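Side-chain contacts in protein yesU (Bacillus subtilis, PDB 1OQ1), which is of unknown function but has a galectin-like fold of the concanavalin type, and may bind carbohydrate: residues A[119-124]-A[132-137]; A[102-107]-A[139-144]. All blocks are in the same frame, centred on the assembly; numbering follows the deposited sequence.

Interaction 1: residues A[119-124]-A[132-137]; sequences YFRRKY and TCNLRK
Arg121 leaves its backbone with CG beside the backbone N (chi1 -52°) and bends at chi3 (65°), which carries its guanidinium to Asn134. Asn134 also has its CG beside the backbone N, and the end of its amide lies over one face of that guanidinium. The two planes are 22° apart, and CZ of Arg121 is 4.0 Å from CG of Asn134. The middle of the arginine chain packs on the backbone, with CD of Arg121 3.1 Å from the carbonyl O of Thr132. On the sandwich interior side, CB of Tyr119 meets SG of Cys133 at 3.7 Å.

No direct hydrogen bond joins 119-124 to 132-137; two waters bridge them instead. Water 1 accepts from the backbone N of Arg121 and from NE of Arg122, and lies 2.9 Å from the Thr132 O. Water 2 accepts from the Thr132 N at 3.2 Å and lies 3.0 Å from the Arg121 O. They span the splayed end of a strand pair.

The chain turns a corner at Phe120, and helix 125-128 lies in the connection. Before the corner, Asn134 pairs by backbone with Ser118, and Tyr119 pairs with Cys78 of strand 76-86. On its other side Cys133 bonds by backbone to Gly147. Strand 132-138 runs between 112-122 and 142-148 in the seven-stranded antiparallel sheet.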
# COMPACT_ATOMS: atom_id res chain seq x y z
N TYR A 119 -0.13 -7.63 -0.95
CA TYR A 119 -1.02 -8.55 -0.26
C TYR A 119 -2.08 -9.01 -1.26
O TYR A 119 -2.29 -8.35 -2.28
CB TYR A 119 -1.64 -7.88 0.97
CG TYR A 119 -2.44 -6.63 0.69
CD1 TYR A 119 -3.82 -6.69 0.53
CD2 TYR A 119 -1.82 -5.38 0.64
CE1 TYR A 119 -4.57 -5.54 0.32
CE2 TYR A 119 -2.56 -4.22 0.44
CZ TYR A 119 -3.93 -4.31 0.29
OH TYR A 119 -4.67 -3.16 0.12
N PHE A 120 -2.73 -10.12 -0.98
CA PHE A 120 -3.68 -10.71 -1.92
C PHE A 120 -2.93 -10.82 -3.25
O PHE A 120 -3.36 -10.29 -4.28
CB PHE A 120 -4.93 -9.85 -2.12
CG PHE A 120 -6.06 -10.59 -2.80
CD1 PHE A 120 -6.86 -11.48 -2.08
CD2 PHE A 120 -6.29 -10.44 -4.16
CE1 PHE A 120 -7.86 -12.22 -2.71
CE2 PHE A 120 -7.29 -11.19 -4.81
CZ PHE A 120 -8.07 -12.08 -4.08
N ARG A 121 -1.79 -11.49 -3.22
CA ARG A 121 -0.97 -11.68 -4.41
C ARG A 121 -1.55 -12.88 -5.13
O ARG A 121 -1.15 -14.02 -4.87
CB ARG A 121 0.48 -11.94 -4.01
CG ARG A 121 1.04 -10.91 -3.05
CD ARG A 121 2.47 -11.24 -2.63
NE ARG A 121 3.40 -11.19 -3.75
CZ ARG A 121 3.98 -12.25 -4.30
NH1 ARG A 121 3.74 -13.48 -3.84
NH2 ARG A 121 4.82 -12.08 -5.31
N ARG A 122 -2.50 -12.63 -6.03
CA ARG A 122 -3.18 -13.71 -6.75
C ARG A 122 -3.26 -13.47 -8.26
O ARG A 122 -4.21 -13.91 -8.90
CB ARG A 122 -4.60 -13.88 -6.19
CG ARG A 122 -4.71 -13.79 -4.66
CD ARG A 122 -4.01 -14.95 -3.95
NE ARG A 122 -3.86 -14.66 -2.52
CZ ARG A 122 -4.82 -14.80 -1.61
NH1 ARG A 122 -6.02 -15.24 -1.96
NH2 ARG A 122 -4.58 -14.46 -0.35
N LYS A 123 -2.28 -12.77 -8.82
CA LYS A 123 -2.28 -12.48 -10.25
C LYS A 123 -1.81 -13.67 -11.09
O LYS A 123 -2.42 -13.98 -12.12
CB LYS A 123 -1.38 -11.26 -10.53
CG LYS A 123 -1.07 -11.00 -12.01
CD LYS A 123 -2.32 -10.64 -12.81
CE LYS A 123 -1.95 -10.38 -14.27
NZ LYS A 123 -3.12 -9.96 -15.09
N TYR A 124 -0.75 -14.33 -10.64
CA TYR A 124 -0.19 -15.47 -11.37
C TYR A 124 -0.34 -16.80 -10.63
O TYR A 124 -0.47 -16.82 -9.41
CB TYR A 124 1.29 -15.21 -11.67
CG TYR A 124 1.54 -13.95 -12.47
CD1 TYR A 124 1.13 -13.85 -13.80
CD2 TYR A 124 2.17 -12.85 -11.89
CE1 TYR A 124 1.35 -12.69 -14.54
CE2 TYR A 124 2.39 -11.68 -12.62
CZ TYR A 124 1.97 -11.60 -13.94
OH TYR A 124 2.20 -10.45 -14.66
N THR A 132 1.30 -15.48 0.12
CA THR A 132 2.06 -14.66 1.05
C THR A 132 1.88 -13.17 0.77
O THR A 132 1.30 -12.77 -0.24
CB THR A 132 3.56 -14.97 0.91
OG1 THR A 132 4.02 -14.53 -0.37
CG2 THR A 132 3.81 -16.46 1.03
N CYS A 133 2.38 -12.37 1.71
CA CYS A 133 2.39 -10.92 1.60
C CYS A 133 3.88 -10.62 1.60
O CYS A 133 4.62 -11.20 2.40
CB CYS A 133 1.74 -10.26 2.82
SG CYS A 133 -0.03 -10.57 3.00
N ASN A 134 4.32 -9.74 0.71
CA ASN A 134 5.75 -9.42 0.61
C ASN A 134 6.05 -7.94 0.83
O ASN A 134 5.31 -7.08 0.35
CB ASN A 134 6.28 -9.82 -0.78
CG ASN A 134 6.10 -11.30 -1.08
OD1 ASN A 134 5.56 -12.06 -0.28
ND2 ASN A 134 6.56 -11.71 -2.26
N LEU A 135 7.13 -7.64 1.54
CA LEU A 135 7.55 -6.25 1.77
C LEU A 135 8.86 -6.00 1.03
O LEU A 135 9.83 -6.72 1.23
CB LEU A 135 7.77 -5.97 3.26
CG LEU A 135 8.34 -4.57 3.55
CD1 LEU A 135 7.27 -3.51 3.29
CD2 LEU A 135 8.83 -4.48 4.99
N ARG A 136 8.88 -4.98 0.17
CA ARG A 136 10.10 -4.64 -0.56
C ARG A 136 10.47 -3.19 -0.33
O ARG A 136 9.62 -2.37 0.04
CB ARG A 136 9.92 -4.90 -2.06
CG ARG A 136 9.92 -6.38 -2.44
CD ARG A 136 9.95 -6.56 -3.95
NE ARG A 136 9.78 -7.96 -4.34
CZ ARG A 136 10.77 -8.86 -4.43
NH1 ARG A 136 12.02 -8.52 -4.16
NH2 ARG A 136 10.49 -10.11 -4.78
N LYS A 137 11.74 -2.88 -0.55
CA LYS A 137 12.25 -1.52 -0.39
C LYS A 137 12.94 -1.10 -1.69
O LYS A 137 13.81 -1.80 -2.20
CB LYS A 137 13.25 -1.44 0.76
CG LYS A 137 13.76 -0.03 1.03
CD LYS A 137 14.91 -0.03 2.04
CE LYS A 137 15.33 1.39 2.41
NZ LYS A 137 16.50 1.39 3.32
O HOH W 1 -1.37 -13.58 -1.16
O HOH W 2 0.97 -15.13 -3.02

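Interaction 2: residues A[102-107]-A[139-144]; sequences GTYPEY and RGFHLA
Tyr104 and Phe141 meet from two irregular pieces of backbone. Tyr104 lies just ahead of helix 105-108, and the Tyr107 N donates to the Tyr104 O at 2.8 Å. Phe141 has left-handed helical backbone angles. It follows Gly140, in a turn where the peptide bond before Arg139 is cis. The chain enters strand 142-148 directly after it.

Both side chains extend with CG opposite the backbone N, at chi1 -153° for Tyr104 and -167° for Phe141. Their rings approach obliquely, with centroids 5.8 Å apart and planes at 84°. The touch is narrow: CE2 of Tyr104 is 3.5 Å from CE1 of Phe141. The Tyr104 OH also lies at the rim of the Phe141 ring, in its plane, 3.8 Å from CE1. That hydroxyl is hydrogen-bonded to ND1 of His116. Within 102-107, the Thr103 N donates to OE1 of Glu106 at 3.1 Å, arriving from above the carboxylate plane, which ties the start of the turn to the helix.

An acetic acid molecule, probably from the crystallisation liquor, lies about 3 Å from the Tyr104 side chain. Around the pair, His108 meets Tyr104 edge-to-face and Arg136 makes a cation-pi contact with Phe141. Tyr104 also rests on Met79 and Phe81 of strand 76-86. The contact joins the residue leading into helix 105-108 to the turn between strands 132-138 and 142-148.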
# COMPACT_ATOMS: atom_id res chain seq x y z
N GLY A 102 2.03 3.76 -13.89
CA GLY A 102 1.56 2.52 -13.31
C GLY A 102 2.36 1.30 -13.71
O GLY A 102 2.02 0.18 -13.33
N THR A 103 3.43 1.51 -14.48
CA THR A 103 4.29 0.41 -14.92
C THR A 103 5.30 0.18 -13.80
O THR A 103 6.12 1.05 -13.49
CB THR A 103 5.01 0.77 -16.24
OG1 THR A 103 4.05 1.29 -17.17
CG2 THR A 103 5.65 -0.46 -16.85
N TYR A 104 5.25 -1.00 -13.20
CA TYR A 104 6.09 -1.33 -12.04
C TYR A 104 7.53 -0.84 -11.98
O TYR A 104 7.94 -0.26 -10.98
CB TYR A 104 6.03 -2.84 -11.77
CG TYR A 104 6.29 -3.22 -10.32
CD1 TYR A 104 6.03 -2.32 -9.28
CD2 TYR A 104 6.75 -4.49 -9.98
CE1 TYR A 104 6.21 -2.69 -7.94
CE2 TYR A 104 6.92 -4.87 -8.64
CZ TYR A 104 6.65 -3.96 -7.63
OH TYR A 104 6.83 -4.33 -6.31
N PRO A 105 8.33 -1.05 -13.05
CA PRO A 105 9.72 -0.60 -13.02
C PRO A 105 9.90 0.89 -12.73
O PRO A 105 10.96 1.31 -12.26
CB PRO A 105 10.24 -1.00 -14.40
CG PRO A 105 9.47 -2.25 -14.68
CD PRO A 105 8.07 -1.85 -14.26
N GLU A 106 8.87 1.69 -13.01
CA GLU A 106 8.94 3.12 -12.77
C GLU A 106 8.96 3.39 -11.27
O GLU A 106 9.41 4.44 -10.82
CB GLU A 106 7.73 3.83 -13.38
CG GLU A 106 7.50 3.52 -14.84
CD GLU A 106 6.18 4.07 -15.35
OE1 GLU A 106 5.20 4.06 -14.58
OE2 GLU A 106 6.13 4.51 -16.52
N TYR A 107 8.47 2.42 -10.50
CA TYR A 107 8.41 2.55 -9.06
C TYR A 107 9.55 1.87 -8.31
O TYR A 107 10.03 2.41 -7.32
CB TYR A 107 7.06 2.01 -8.56
CG TYR A 107 5.90 2.71 -9.21
CD1 TYR A 107 5.33 3.86 -8.64
CD2 TYR A 107 5.42 2.29 -10.45
CE1 TYR A 107 4.32 4.56 -9.29
CE2 TYR A 107 4.42 2.99 -11.11
CZ TYR A 107 3.87 4.12 -10.53
OH TYR A 107 2.91 4.82 -11.22
N ARG A 139 14.39 2.60 -4.07
CA ARG A 139 14.86 2.00 -5.32
C ARG A 139 15.67 0.74 -5.09
O ARG A 139 16.50 0.69 -4.18
CB ARG A 139 15.71 3.03 -6.09
CG ARG A 139 16.07 2.63 -7.52
CD ARG A 139 16.83 3.74 -8.24
NE ARG A 139 16.81 3.58 -9.69
CZ ARG A 139 17.51 2.68 -10.37
NH1 ARG A 139 17.40 2.61 -11.70
NH2 ARG A 139 18.33 1.85 -9.74
N GLY A 140 15.43 -0.29 -5.89
CA GLY A 140 16.19 -1.52 -5.73
C GLY A 140 15.40 -2.82 -5.72
O GLY A 140 16.00 -3.88 -5.87
N PHE A 141 14.09 -2.75 -5.53
CA PHE A 141 13.26 -3.96 -5.53
C PHE A 141 13.80 -4.99 -4.53
O PHE A 141 13.71 -6.20 -4.75
CB PHE A 141 13.26 -4.56 -6.95
CG PHE A 141 12.21 -5.61 -7.17
CD1 PHE A 141 10.85 -5.30 -7.08
CD2 PHE A 141 12.57 -6.92 -7.49
CE1 PHE A 141 9.88 -6.27 -7.31
CE2 PHE A 141 11.60 -7.90 -7.72
CZ PHE A 141 10.25 -7.57 -7.64
N HIS A 142 14.34 -4.51 -3.41
CA HIS A 142 14.91 -5.40 -2.40
C HIS A 142 13.86 -6.09 -1.55
O HIS A 142 13.00 -5.44 -0.95
CB HIS A 142 15.84 -4.60 -1.49
CG HIS A 142 16.91 -3.85 -2.21
ND1 HIS A 142 17.91 -4.49 -2.93
CD2 HIS A 142 17.14 -2.53 -2.34
CE1 HIS A 142 18.71 -3.58 -3.45
NE2 HIS A 142 18.27 -2.38 -3.11
N LEU A 143 13.92 -7.42 -1.50
CA LEU A 143 12.97 -8.17 -0.68
C LEU A 143 13.41 -8.04 0.78
O LEU A 143 14.50 -8.48 1.15
CB LEU A 143 12.96 -9.64 -1.10
CG LEU A 143 11.97 -10.55 -0.35
CD1 LEU A 143 10.53 -10.07 -0.59
CD2 LEU A 143 12.14 -11.97 -0.84
N ALA A 144 12.55 -7.43 1.60
CA ALA A 144 12.87 -7.22 3.01
C ALA A 144 12.24 -8.24 3.96
O ALA A 144 12.87 -8.66 4.93
CB ALA A 144 12.45 -5.81 3.42

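Interaction 1 is mostly buried, while interaction 2 is a smaller contact at the surface. Along the chain, interaction 1 lies inside the loop that interaction 2 closes. They share one sheet: strand 132-138 of interaction 1 pairs with strand 142-148 of interaction 2, through Leu135 with Ala144 and Lys137 with His142. Their chemistry differs. Interaction 1 joins neighbouring strands where they part, using water, an arginine and an amide. Interaction 2 brings the lead-in to a short helix against a hairpin turn through two aromatic rings. Arg136 lies on strand 132-138 and reaches the next turn, while taking no part in the contact with 119-124.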